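Long-range contacts in Mlr3007 protein (Mesorhizobium loti, PDB 3QQM), which probably transfers amino groups between leucine, isoleucine or valine and 2-oxoglutarate as a pyridoxal-phosphate-dependent branched-chain aminotransferase: residues Lys97-Arg102 with Ile216-Val221; Arg122-Ala128 with Glu151-Thr155; Ala70-Arg74 with Ser86-Tyr90; Leu18-Met22 with His36-Leu40; Leu47-Cys51 with Leu77-Gly81. The contacts are given in a common frame with arbitrary orientation. Residue numbers count along the deposited sequence, not the author numbering.

Contact 1. Residues Lys97-Arg102 with Ile216-Val221; sequences KVWILR and IPAKLV. With EDO (1,2-ethanediol), chain B; EDO (1,2-ethanediol), chain V.
The chain ends at this contact: Val221, which carries the terminal carboxylate, gives N to Leu101 O in a weak hydrogen bond of 3.1 Å. Strands 99-102 and 216-220 run parallel, 4.7 Å apart at closest approach and crossing at -44°, with Trp99 beside Ala218, Ile100 beside Lys219 and Leu101 beside Leu220. The bonds zigzag as parallel pairing demands: Trp99 N to Pro217 O 3.0 Å, Lys219 N to Trp99 O 2.8 Å, Leu101 N to Lys219 O 2.9 Å. On the face of Trp99 and Leu101, the indole (chi1 -90°) takes Ile216 CD1 over its six-membered ring, 3.8 Å from the centroid, a CH-pi contact, and Leu101 CD1 meets Ala218 CB at 3.7 Å. On the face of Ile100, its CG2 touches Val221 CG2 at 3.6 Å. Arg102 folds back so that CD lies 3.7 Å from Val221 CB. Strand 139-143 flanks one side and 205-210 the other, making this parallel pair the middle of the six-stranded mixed sheet in this class-IV aminotransferase fold.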
# COMPACT_ATOMS: atom_id res chain seq x y z
N LYS A 97 -8.81 2.29 -17.57
CA LYS A 97 -9.42 1.52 -16.50
C LYS A 97 -9.75 2.38 -15.29
O LYS A 97 -8.91 3.13 -14.81
CB LYS A 97 -8.47 0.39 -16.08
CG LYS A 97 -9.03 -0.58 -15.04
CD LYS A 97 -10.24 -1.37 -15.56
CE LYS A 97 -10.75 -2.35 -14.51
NZ LYS A 97 -11.99 -3.06 -14.91
N VAL A 98 -11.01 2.28 -14.82
CA VAL A 98 -11.45 2.99 -13.63
C VAL A 98 -11.90 1.95 -12.62
O VAL A 98 -12.74 1.12 -12.92
CB VAL A 98 -12.62 3.97 -13.92
CG1 VAL A 98 -13.13 4.60 -12.60
CG2 VAL A 98 -12.19 5.06 -14.90
N TRP A 99 -11.29 1.98 -11.44
CA TRP A 99 -11.62 1.06 -10.34
C TRP A 99 -12.85 1.52 -9.55
O TRP A 99 -12.96 2.70 -9.20
CB TRP A 99 -10.42 0.95 -9.40
CG TRP A 99 -9.47 -0.13 -9.74
CD1 TRP A 99 -9.28 -0.72 -10.96
CD2 TRP A 99 -8.43 -0.63 -8.91
NE1 TRP A 99 -8.30 -1.65 -10.90
CE2 TRP A 99 -7.73 -1.60 -9.65
CE3 TRP A 99 -8.06 -0.40 -7.59
CZ2 TRP A 99 -6.69 -2.33 -9.13
CZ3 TRP A 99 -7.03 -1.11 -7.06
CH2 TRP A 99 -6.35 -2.08 -7.83
N ILE A 100 -13.75 0.56 -9.29
CA ILE A 100 -14.95 0.80 -8.52
C ILE A 100 -14.62 0.58 -7.06
O ILE A 100 -14.04 -0.45 -6.71
CB ILE A 100 -16.08 -0.18 -8.90
CG1 ILE A 100 -16.40 -0.13 -10.40
CG2 ILE A 100 -17.34 0.11 -8.07
CD1 ILE A 100 -17.47 -1.13 -10.83
N LEU A 101 -14.99 1.54 -6.21
CA LEU A 101 -14.73 1.43 -4.78
C LEU A 101 -16.01 1.26 -4.01
O LEU A 101 -17.03 1.81 -4.41
CB LEU A 101 -14.05 2.70 -4.25
CG LEU A 101 -12.81 3.13 -4.98
CD1 LEU A 101 -12.30 4.43 -4.40
CD2 LEU A 101 -11.75 2.06 -4.91
N ARG A 102 -15.92 0.54 -2.89
CA ARG A 102 -17.04 0.35 -1.97
C ARG A 102 -16.48 0.48 -0.54
O ARG A 102 -15.27 0.27 -0.30
CB ARG A 102 -17.69 -1.02 -2.13
CG ARG A 102 -18.15 -1.37 -3.52
CD ARG A 102 -19.31 -0.58 -3.97
NE ARG A 102 -20.52 -0.99 -3.26
CZ ARG A 102 -21.40 -1.89 -3.72
NH1 ARG A 102 -21.23 -2.50 -4.90
NH2 ARG A 102 -22.45 -2.19 -2.98
N ILE A 216 -4.51 5.28 -9.63
CA ILE A 216 -5.53 4.58 -10.34
C ILE A 216 -6.83 5.38 -10.23
O ILE A 216 -7.33 5.61 -9.13
CB ILE A 216 -5.76 3.20 -9.75
CG1 ILE A 216 -4.44 2.41 -9.69
CG2 ILE A 216 -6.82 2.44 -10.56
CD1 ILE A 216 -4.53 1.16 -8.84
N PRO A 217 -7.36 5.85 -11.37
CA PRO A 217 -8.62 6.58 -11.33
C PRO A 217 -9.67 5.70 -10.70
O PRO A 217 -9.70 4.52 -10.99
CB PRO A 217 -8.94 6.82 -12.82
CG PRO A 217 -7.66 6.72 -13.51
CD PRO A 217 -6.85 5.71 -12.74
N ALA A 218 -10.52 6.26 -9.86
CA ALA A 218 -11.52 5.44 -9.19
C ALA A 218 -12.87 6.13 -9.09
O ALA A 218 -12.98 7.36 -9.25
CB ALA A 218 -11.02 5.05 -7.82
N LYS A 219 -13.90 5.33 -8.83
CA LYS A 219 -15.23 5.87 -8.74
C LYS A 219 -15.90 5.24 -7.54
O LYS A 219 -15.84 4.03 -7.34
CB LYS A 219 -16.01 5.58 -10.01
CG LYS A 219 -17.20 6.49 -10.21
CD LYS A 219 -17.90 6.20 -11.57
CE LYS A 219 -18.77 4.94 -11.53
NZ LYS A 219 -20.01 5.14 -10.70
N LEU A 220 -16.55 6.07 -6.76
CA LEU A 220 -17.18 5.66 -5.53
C LEU A 220 -18.58 5.15 -5.78
O LEU A 220 -19.28 5.67 -6.64
CB LEU A 220 -17.24 6.86 -4.60
CG LEU A 220 -17.25 6.55 -3.12
CD1 LEU A 220 -15.90 5.93 -2.77
CD2 LEU A 220 -17.48 7.82 -2.33
N VAL A 221 -18.96 4.10 -5.07
CA VAL A 221 -20.28 3.52 -5.19
C VAL A 221 -20.84 3.13 -3.83
O VAL A 221 -20.11 3.06 -2.81
CB VAL A 221 -20.27 2.28 -6.04
CG1 VAL A 221 -21.66 1.64 -6.04
CG2 VAL A 221 -19.83 2.63 -7.45
OXT VAL A 221 -22.04 2.85 -3.76
C1 EDO B . -14.04 -5.63 -13.28
O1 EDO B . -13.08 -4.67 -12.82
C2 EDO B . -15.24 -5.69 -12.33
O2 EDO B . -15.69 -4.38 -11.95
C1 EDO V . -12.33 9.31 -11.58
O1 EDO V . -12.96 10.09 -10.56
C2 EDO V . -11.29 10.15 -12.34
O2 EDO V . -10.15 10.45 -11.51

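Contact 2. Residues Arg122-Ala128 with Glu151-Thr155; sequences RQLYTHA and EGTIT. With EDO (1,2-ethanediol), chain S.
Tyr125 OH donates a 2.6 Å hydrogen bond to Glu151 OE2, and Arg122 NH2 gives a nearly straight one (172°) to Thr153 O at 2.9 Å. The other carboxylate oxygen of Glu151 is held by Leu176 N, while Arg122 NH1 bonds weakly to O3 of the pyridoxal-phosphate lysine at position 118. Arg122 reaches across with chi1 m, chi2 t and chi3 p; its NE holds O2 of an ethanediol at 2.8 Å, which in turn bonds Thr126 OG1 at 2.8 Å. Arg122 is the N-cap residue of helix 123-130, and this helix, starting just past the cofactor lysine of the class-IV aminotransferase, packs against the end of edge strand 149-152. Beyond Gly152 the backbone turns, Thr153 having helical angles (-60/-31), and Gly152 N bonds Thr155 O at 2.7 Å. Tyr125 and Thr153 have the nearest CA atoms, 5.0 Å apart. Thr153 CG2 packs 3.7 Å from Tyr125 O and 4.1 Å from Ala128 CB, its hydroxyl being turned to Glu139; Ile154 CG2 lies 3.5 Å from Arg122 NH2.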
# COMPACT_ATOMS: atom_id res chain seq x y z
N ARG A 122 -2.52 -9.15 8.13
CA ARG A 122 -3.55 -8.50 7.33
C ARG A 122 -5.02 -8.90 7.55
O ARG A 122 -5.88 -8.64 6.70
CB ARG A 122 -3.19 -8.67 5.85
CG ARG A 122 -1.88 -7.98 5.47
CD ARG A 122 -1.56 -8.13 4.01
NE ARG A 122 -2.68 -7.69 3.17
CZ ARG A 122 -2.96 -6.43 2.85
NH1 ARG A 122 -2.23 -5.44 3.33
NH2 ARG A 122 -3.98 -6.16 2.07
N GLN A 123 -5.31 -9.46 8.72
CA GLN A 123 -6.66 -9.87 9.07
C GLN A 123 -7.76 -8.86 8.69
O GLN A 123 -8.74 -9.22 8.01
CB GLN A 123 -6.71 -10.10 10.58
CG GLN A 123 -8.06 -10.45 11.11
CD GLN A 123 -8.02 -10.96 12.51
OE1 GLN A 123 -7.03 -10.76 13.23
NE2 GLN A 123 -9.07 -11.66 12.91
N LEU A 124 -7.61 -7.63 9.14
CA LEU A 124 -8.61 -6.59 8.90
C LEU A 124 -8.85 -6.33 7.42
O LEU A 124 -10.00 -6.22 6.97
CB LEU A 124 -8.20 -5.30 9.60
CG LEU A 124 -8.26 -5.32 11.13
CD1 LEU A 124 -7.27 -4.29 11.80
CD2 LEU A 124 -9.70 -5.13 11.59
N TYR A 125 -7.76 -6.25 6.66
CA TYR A 125 -7.84 -5.98 5.22
C TYR A 125 -8.37 -7.18 4.45
O TYR A 125 -9.15 -7.01 3.52
CB TYR A 125 -6.49 -5.56 4.67
CG TYR A 125 -5.84 -4.41 5.41
CD1 TYR A 125 -6.35 -3.13 5.33
CD2 TYR A 125 -4.65 -4.60 6.12
CE1 TYR A 125 -5.75 -2.07 5.98
CE2 TYR A 125 -4.02 -3.55 6.76
CZ TYR A 125 -4.58 -2.28 6.70
OH TYR A 125 -3.95 -1.23 7.31
N THR A 126 -7.91 -8.38 4.80
CA THR A 126 -8.43 -9.58 4.18
C THR A 126 -9.93 -9.70 4.45
O THR A 126 -10.69 -10.09 3.58
CB THR A 126 -7.71 -10.85 4.70
OG1 THR A 126 -6.34 -10.84 4.29
CG2 THR A 126 -8.38 -12.15 4.18
N HIS A 127 -10.37 -9.35 5.66
CA HIS A 127 -11.79 -9.43 5.99
C HIS A 127 -12.60 -8.39 5.17
O HIS A 127 -13.67 -8.71 4.65
CB HIS A 127 -12.03 -9.25 7.50
CG HIS A 127 -13.46 -9.43 7.89
ND1 HIS A 127 -14.34 -8.37 7.98
CD2 HIS A 127 -14.18 -10.55 8.16
CE1 HIS A 127 -15.54 -8.83 8.30
NE2 HIS A 127 -15.47 -10.15 8.42
N ALA A 128 -12.05 -7.18 5.04
CA ALA A 128 -12.71 -6.11 4.29
C ALA A 128 -12.85 -6.53 2.85
O ALA A 128 -13.91 -6.41 2.27
CB ALA A 128 -11.93 -4.78 4.39
N GLU A 151 -7.89 4.31 4.15
CA GLU A 151 -7.18 3.74 3.01
C GLU A 151 -7.92 2.56 2.41
O GLU A 151 -9.00 2.18 2.87
CB GLU A 151 -5.81 3.21 3.53
CG GLU A 151 -5.98 2.12 4.63
CD GLU A 151 -4.65 1.66 5.31
OE1 GLU A 151 -3.54 1.92 4.77
OE2 GLU A 151 -4.75 1.01 6.39
N GLY A 152 -7.35 2.01 1.35
CA GLY A 152 -7.88 0.82 0.72
C GLY A 152 -7.13 -0.37 1.32
O GLY A 152 -6.14 -0.19 2.06
N THR A 153 -7.58 -1.57 1.02
CA THR A 153 -6.90 -2.76 1.49
C THR A 153 -5.44 -2.83 0.96
O THR A 153 -4.57 -3.40 1.63
CB THR A 153 -7.63 -4.04 1.04
OG1 THR A 153 -7.50 -4.20 -0.39
CG2 THR A 153 -9.12 -4.00 1.45
N ILE A 154 -5.17 -2.28 -0.23
CA ILE A 154 -3.80 -2.32 -0.77
C ILE A 154 -3.37 -1.00 -1.39
O ILE A 154 -2.37 -0.94 -2.14
CB ILE A 154 -3.61 -3.45 -1.83
CG1 ILE A 154 -4.56 -3.22 -3.01
CG2 ILE A 154 -3.82 -4.81 -1.20
CD1 ILE A 154 -4.41 -4.23 -4.17
N THR A 155 -4.10 0.06 -1.07
CA THR A 155 -3.82 1.37 -1.62
C THR A 155 -4.14 2.47 -0.63
O THR A 155 -4.81 2.25 0.36
CB THR A 155 -4.74 1.64 -2.83
OG1 THR A 155 -6.10 1.42 -2.44
CG2 THR A 155 -4.43 0.71 -4.02
C1 EDO S . -5.59 -8.75 0.38
O1 EDO S . -6.47 -7.67 0.07
C2 EDO S . -5.82 -9.25 1.80
O2 EDO S . -4.58 -9.63 2.44

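Contact 3. Residues Ala70-Arg74 with Ser86-Tyr90; sequences AMRTR and SAQPY
Met71, a selenomethionine folded m at all three chi angles, curls back over the neighbouring strand, dropping its CE into the hollow between Ala87 and Pro89, 3.9 Å from Ala87 CB and 4.0 Å from Pro89 CD. Small Ala87 forms one wall of that hollow, and Pro89 CD the other. On the face opposite Thr73 and Ala87, Arg74 (chi1 t, chi3 p) bends its guanidinium over Ser86, with NH2 3.7 Å from Ser86 CB, while Arg72 stretches out on the same face beside Gln88. These are the two arms of the hairpin 71-78/83-89, antiparallel at 159° and 4.3 Å apart at closest approach. Arg72/Gln88 and Arg74/Ser86 are the hydrogen-bonded pairs: Arg72 N to Gln88 O 2.7 Å, Gln88 N to Arg72 O 3.0 Å, Arg74 N to Ser86 O 2.7 Å, Ser86 N to Arg74 O 2.9 Å. Thr73/Ala87 and Met71/Pro89 are non-hydrogen-bonded pairs, CA to CA 4.4 and 4.3 Å; the Thr73 and Ala87 side chains meet Leu64 of helix 53-64. At the open end Tyr90 N bonds Ala70 O at 2.9 Å, and a water donates to Ala70 O (3.2 Å) and Tyr90 O (3.0 Å). Ala70 CB nestles 3.9 Å from Tyr90 CB, at the ring edge.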
# COMPACT_ATOMS: atom_id res chain seq x y z
N ALA A 70 9.23 -5.13 -16.96
CA ALA A 70 8.74 -4.73 -15.64
C ALA A 70 8.28 -5.94 -14.81
O ALA A 70 7.61 -6.81 -15.32
CB ALA A 70 7.62 -3.70 -15.76
N MSE A 71 8.65 -5.97 -13.54
CA MSE A 71 8.29 -7.08 -12.66
C MSE A 71 7.67 -6.60 -11.35
O MSE A 71 8.09 -5.58 -10.82
CB MSE A 71 9.55 -7.88 -12.28
CG MSE A 71 10.43 -8.33 -13.45
SE MSE A 71 9.63 -9.70 -14.61
CE MSE A 71 9.65 -11.15 -13.37
N ARG A 72 6.66 -7.32 -10.87
CA ARG A 72 6.09 -7.04 -9.56
C ARG A 72 7.00 -7.84 -8.67
O ARG A 72 7.25 -9.03 -8.93
CB ARG A 72 4.67 -7.56 -9.42
CG ARG A 72 4.07 -7.41 -8.01
CD ARG A 72 2.68 -7.99 -7.90
NE ARG A 72 2.21 -7.97 -6.50
CZ ARG A 72 2.47 -8.94 -5.61
NH1 ARG A 72 3.20 -10.01 -5.96
NH2 ARG A 72 2.01 -8.85 -4.34
N THR A 73 7.57 -7.18 -7.67
CA THR A 73 8.50 -7.80 -6.79
C THR A 73 8.05 -7.73 -5.36
O THR A 73 7.77 -6.65 -4.86
CB THR A 73 9.85 -7.09 -6.89
OG1 THR A 73 10.28 -7.09 -8.27
CG2 THR A 73 10.89 -7.76 -5.98
N ARG A 74 7.97 -8.88 -4.69
CA ARG A 74 7.57 -8.91 -3.30
C ARG A 74 8.78 -9.30 -2.44
O ARG A 74 9.32 -10.39 -2.58
CB ARG A 74 6.43 -9.90 -3.04
CG ARG A 74 5.91 -9.81 -1.59
CD ARG A 74 5.05 -10.98 -1.16
NE ARG A 74 5.81 -12.23 -1.19
CZ ARG A 74 5.62 -13.21 -2.08
NH1 ARG A 74 4.62 -13.16 -2.97
NH2 ARG A 74 6.39 -14.28 -2.04
N SER A 86 10.40 -12.35 -4.45
CA SER A 86 9.72 -12.99 -5.56
C SER A 86 9.40 -11.96 -6.62
O SER A 86 8.85 -10.88 -6.32
CB SER A 86 8.43 -13.62 -5.08
OG SER A 86 7.63 -14.06 -6.16
N ALA A 87 9.71 -12.32 -7.87
CA ALA A 87 9.44 -11.45 -9.01
C ALA A 87 8.61 -12.18 -10.07
O ALA A 87 8.89 -13.33 -10.42
CB ALA A 87 10.74 -10.95 -9.61
N GLN A 88 7.60 -11.49 -10.58
CA GLN A 88 6.75 -11.99 -11.65
C GLN A 88 6.41 -10.81 -12.53
O GLN A 88 6.38 -9.70 -12.07
CB GLN A 88 5.49 -12.64 -11.10
CG GLN A 88 5.75 -13.68 -10.07
CD GLN A 88 4.55 -14.50 -9.80
OE1 GLN A 88 4.09 -15.25 -10.66
NE2 GLN A 88 4.03 -14.40 -8.56
N PRO A 89 6.10 -11.05 -13.81
CA PRO A 89 5.82 -9.93 -14.71
C PRO A 89 4.74 -8.98 -14.21
O PRO A 89 3.69 -9.41 -13.78
CB PRO A 89 5.36 -10.63 -16.01
CG PRO A 89 5.95 -11.95 -15.96
CD PRO A 89 5.99 -12.34 -14.50
N TYR A 90 5.02 -7.68 -14.27
CA TYR A 90 4.05 -6.67 -13.89
C TYR A 90 3.00 -6.57 -14.99
O TYR A 90 3.32 -6.56 -16.17
CB TYR A 90 4.74 -5.33 -13.68
CG TYR A 90 3.80 -4.14 -13.52
CD1 TYR A 90 2.84 -4.11 -12.51
CD2 TYR A 90 3.93 -3.01 -14.33
CE1 TYR A 90 1.99 -3.00 -12.36
CE2 TYR A 90 3.09 -1.90 -14.17
CZ TYR A 90 2.13 -1.91 -13.18
OH TYR A 90 1.29 -0.83 -13.01
O HOH W 1 5.75 -6.27 -17.86

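Contact 4. Residues Leu18-Met22 with His36-Leu40; sequences LIETM and HLARL
Beside the cofactor pocket, strand 17-25 packs on helix 33-47, which carries an arginine to the phosphate of the pyridoxal-phosphate lysine at position 118. The short axes run antiparallel (172°), 9.1 Å apart. From the extended strand, Glu20 (chi1 and chi2 both m) points toward the helix and meets Arg39 (t, t, p) side-on in a bidentate salt bridge: Arg39 NH2 to Glu20 OE1 2.7 Å, Arg39 NE to Glu20 OE2 2.8 Å. Glu20 OE1 also accepts from His36 ND1 at 2.8 Å; the far nitrogen of that imidazole bonds Ser211 OG. One helical turn after His36, Leu40 CD1 touches Leu18 CB at 3.7 Å. Met22, a selenomethionine with chi1 m, lays CG over the His36 ring, 3.4 Å from the centroid, a CH-pi contact. With its NH1 bonded to phosphate OP1 and Pro177 O, Arg39 links Glu20 to the cofactor: the buried carboxylate probably helps balance the guanidinium charge and orient it toward the phosphate.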
# COMPACT_ATOMS: atom_id res chain seq x y z
N LEU A 18 7.66 -8.39 7.66
CA LEU A 18 7.60 -7.08 7.02
C LEU A 18 7.58 -7.35 5.53
O LEU A 18 8.27 -8.25 5.04
CB LEU A 18 8.78 -6.19 7.41
CG LEU A 18 8.71 -5.77 8.87
CD1 LEU A 18 10.00 -5.08 9.33
CD2 LEU A 18 7.48 -4.85 9.10
N ILE A 19 6.81 -6.56 4.81
CA ILE A 19 6.62 -6.72 3.38
C ILE A 19 6.81 -5.42 2.59
O ILE A 19 6.48 -4.32 3.05
CB ILE A 19 5.17 -7.24 3.14
CG1 ILE A 19 4.95 -8.58 3.84
CG2 ILE A 19 4.84 -7.37 1.65
CD1 ILE A 19 5.87 -9.67 3.34
N GLU A 20 7.35 -5.57 1.39
CA GLU A 20 7.52 -4.45 0.43
C GLU A 20 7.18 -5.01 -0.95
O GLU A 20 7.68 -6.06 -1.34
CB GLU A 20 8.95 -3.87 0.43
CG GLU A 20 9.35 -3.14 1.69
CD GLU A 20 8.58 -1.84 1.90
OE1 GLU A 20 8.11 -1.23 0.89
OE2 GLU A 20 8.46 -1.41 3.07
N THR A 21 6.29 -4.29 -1.65
CA THR A 21 5.86 -4.67 -2.97
C THR A 21 6.23 -3.52 -3.89
O THR A 21 5.70 -2.41 -3.76
CB THR A 21 4.35 -4.96 -2.99
OG1 THR A 21 4.07 -5.99 -2.06
CG2 THR A 21 3.89 -5.38 -4.39
N MSE A 22 7.09 -3.82 -4.85
CA MSE A 22 7.63 -2.83 -5.74
C MSE A 22 7.54 -3.20 -7.22
O MSE A 22 7.39 -4.38 -7.59
CB MSE A 22 9.12 -2.67 -5.41
CG MSE A 22 9.42 -2.46 -3.92
SE MSE A 22 11.32 -2.40 -3.50
CE MSE A 22 11.84 -4.20 -4.04
N HIS A 36 11.22 2.59 -0.41
CA HIS A 36 10.87 1.24 0.06
C HIS A 36 11.83 0.71 1.11
O HIS A 36 11.41 0.16 2.11
CB HIS A 36 10.76 0.22 -1.09
CG HIS A 36 9.55 0.42 -1.95
ND1 HIS A 36 8.29 0.04 -1.55
CD2 HIS A 36 9.41 0.95 -3.19
CE1 HIS A 36 7.42 0.36 -2.49
NE2 HIS A 36 8.08 0.91 -3.50
N LEU A 37 13.13 0.86 0.86
CA LEU A 37 14.15 0.40 1.79
C LEU A 37 14.13 1.26 3.07
O LEU A 37 14.30 0.75 4.16
CB LEU A 37 15.53 0.40 1.13
CG LEU A 37 15.66 -0.57 -0.05
CD1 LEU A 37 17.01 -0.46 -0.71
CD2 LEU A 37 15.45 -1.97 0.42
N ALA A 38 13.90 2.55 2.93
CA ALA A 38 13.82 3.43 4.10
C ALA A 38 12.74 2.90 5.03
O ALA A 38 12.97 2.74 6.22
CB ALA A 38 13.53 4.88 3.72
N ARG A 39 11.55 2.63 4.47
CA ARG A 39 10.45 2.11 5.26
C ARG A 39 10.78 0.75 5.88
O ARG A 39 10.57 0.57 7.06
CB ARG A 39 9.20 1.96 4.42
CG ARG A 39 8.01 1.45 5.24
CD ARG A 39 6.75 1.60 4.50
NE ARG A 39 6.69 0.74 3.33
CZ ARG A 39 5.72 0.82 2.42
NH1 ARG A 39 4.81 1.78 2.49
NH2 ARG A 39 5.71 -0.00 1.37
N LEU A 40 11.22 -0.20 5.06
CA LEU A 40 11.55 -1.54 5.53
C LEU A 40 12.63 -1.52 6.61
O LEU A 40 12.49 -2.16 7.66
CB LEU A 40 12.03 -2.42 4.37
CG LEU A 40 12.51 -3.81 4.75
CD1 LEU A 40 11.38 -4.62 5.38
CD2 LEU A 40 13.07 -4.51 3.53
O HOH W 2 4.74 -1.64 -1.08

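Contact 5. Residues Leu47-Cys51 with Leu77-Gly81; sequences LGFAC and LARNG
Leu77, in strand 71-78, points toward the loop and packs CD2 3.8 Å from Cys51 SG and CG 4.2 Å from Phe49 CD2; its O lies 3.3 Å from Phe49 CE2, at the ring edge. Ala78 turns its CB away and opens a type I turn ending at Gly81. Arg79 CA sits over the Phe49 ring, 3.6 Å from the centroid, a CH-pi contact, and Arg79 O accepts from Ala50 N at 3.0 Å. The Arg79 side chain extends (t, t) and turns at chi3 (m) to put NH1 3.1 Å from Leu47 O, a weak hydrogen bond, and 2.7 Å from a water that donates to Gly48 O at 2.7 Å; NE is salt-bridged to Asp15. The tip of hairpin 71-78/83-89 is held against the exit of helix 33-47, where Gly48 (85/28) breaks the helix with positive phi. Asn80 faces away, its OD1 taken by Asp82 N. Gly81 (94/-9) closes the turn through N to Ala78 O at 2.8 Å, bringing CA within 3.3 Å of Ala50 O.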
# COMPACT_ATOMS: atom_id res chain seq x y z
N LEU A 47 10.68 -2.37 15.20
CA LEU A 47 9.97 -3.56 15.64
C LEU A 47 10.84 -4.69 16.18
O LEU A 47 10.32 -5.69 16.64
CB LEU A 47 9.08 -4.07 14.48
CG LEU A 47 7.96 -3.10 14.08
CD1 LEU A 47 7.22 -3.61 12.86
CD2 LEU A 47 6.98 -2.86 15.26
N GLY A 48 12.16 -4.53 16.10
CA GLY A 48 13.09 -5.54 16.60
C GLY A 48 13.40 -6.66 15.62
O GLY A 48 13.67 -7.76 16.02
N PHE A 49 13.31 -6.39 14.34
CA PHE A 49 13.63 -7.41 13.34
C PHE A 49 15.12 -7.44 12.98
O PHE A 49 15.72 -6.39 12.78
CB PHE A 49 12.82 -7.17 12.06
CG PHE A 49 11.45 -7.73 12.09
CD1 PHE A 49 10.56 -7.39 13.10
CD2 PHE A 49 11.01 -8.54 11.07
CE1 PHE A 49 9.27 -7.92 13.12
CE2 PHE A 49 9.72 -9.06 11.06
CZ PHE A 49 8.84 -8.74 12.09
N ALA A 50 15.73 -8.62 12.94
CA ALA A 50 17.13 -8.70 12.49
C ALA A 50 17.01 -8.35 11.02
O ALA A 50 16.05 -8.75 10.37
CB ALA A 50 17.71 -10.10 12.69
N CYS A 51 17.92 -7.51 10.53
CA CYS A 51 17.88 -7.07 9.13
C CYS A 51 19.27 -6.82 8.58
O CYS A 51 19.94 -5.88 9.00
CB CYS A 51 17.06 -5.79 9.02
SG CYS A 51 16.69 -5.32 7.34
N LEU A 77 10.50 -9.97 5.07
CA LEU A 77 11.47 -10.14 6.14
C LEU A 77 10.83 -10.69 7.42
O LEU A 77 9.84 -10.15 7.92
CB LEU A 77 12.09 -8.79 6.44
CG LEU A 77 13.17 -8.72 7.52
CD1 LEU A 77 14.44 -9.46 7.06
CD2 LEU A 77 13.46 -7.25 7.85
N ALA A 78 11.41 -11.75 7.95
CA ALA A 78 10.96 -12.35 9.19
C ALA A 78 11.84 -11.79 10.33
O ALA A 78 12.98 -11.37 10.09
CB ALA A 78 11.06 -13.88 9.14
N ARG A 79 11.28 -11.79 11.54
CA ARG A 79 11.96 -11.27 12.72
C ARG A 79 13.36 -11.88 12.94
O ARG A 79 14.24 -11.21 13.48
CB ARG A 79 11.08 -11.50 13.95
CG ARG A 79 11.64 -10.99 15.28
CD ARG A 79 10.72 -11.35 16.42
NE ARG A 79 9.35 -10.91 16.16
CZ ARG A 79 8.90 -9.67 16.38
NH1 ARG A 79 9.71 -8.71 16.85
NH2 ARG A 79 7.63 -9.37 16.11
N ASN A 80 13.56 -13.12 12.53
CA ASN A 80 14.88 -13.73 12.67
C ASN A 80 15.88 -13.30 11.58
O ASN A 80 17.03 -13.78 11.57
CB ASN A 80 14.78 -15.27 12.76
CG ASN A 80 14.11 -15.92 11.52
OD1 ASN A 80 14.00 -15.33 10.43
ND2 ASN A 80 13.68 -17.16 11.69
N GLY A 81 15.46 -12.41 10.68
CA GLY A 81 16.34 -11.94 9.58
C GLY A 81 16.17 -12.73 8.27
O GLY A 81 16.73 -12.33 7.25
O HOH W 3 12.12 -8.74 18.00

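How the contacts relate
Contacts 3, 4 and 5 share the antiparallel sheet, where strand 17-25 adjoins strand 71-78 and the latter pairs with 83-89. Contact 4 closes first along the chain and lies between the other two, 14 Å from contact 3 and 13 Å from contact 5 by centres; Thr73 N bonds Met22 O and Leu18 N bonds Leu77 O. Contacts 3 and 5 use opposite ends of strand 71-78 and cross along the chain. Contacts 1 and 2 follow, contact 2 nested inside contact 1; both reach the six-stranded mixed sheet, centres 16 Å apart. Contacts 2 and 4, centres about 17 Å apart, each send a helix-borne or helix-capping arginine to the modified lysine, consistent with a cofactor site between the two halves of the fold.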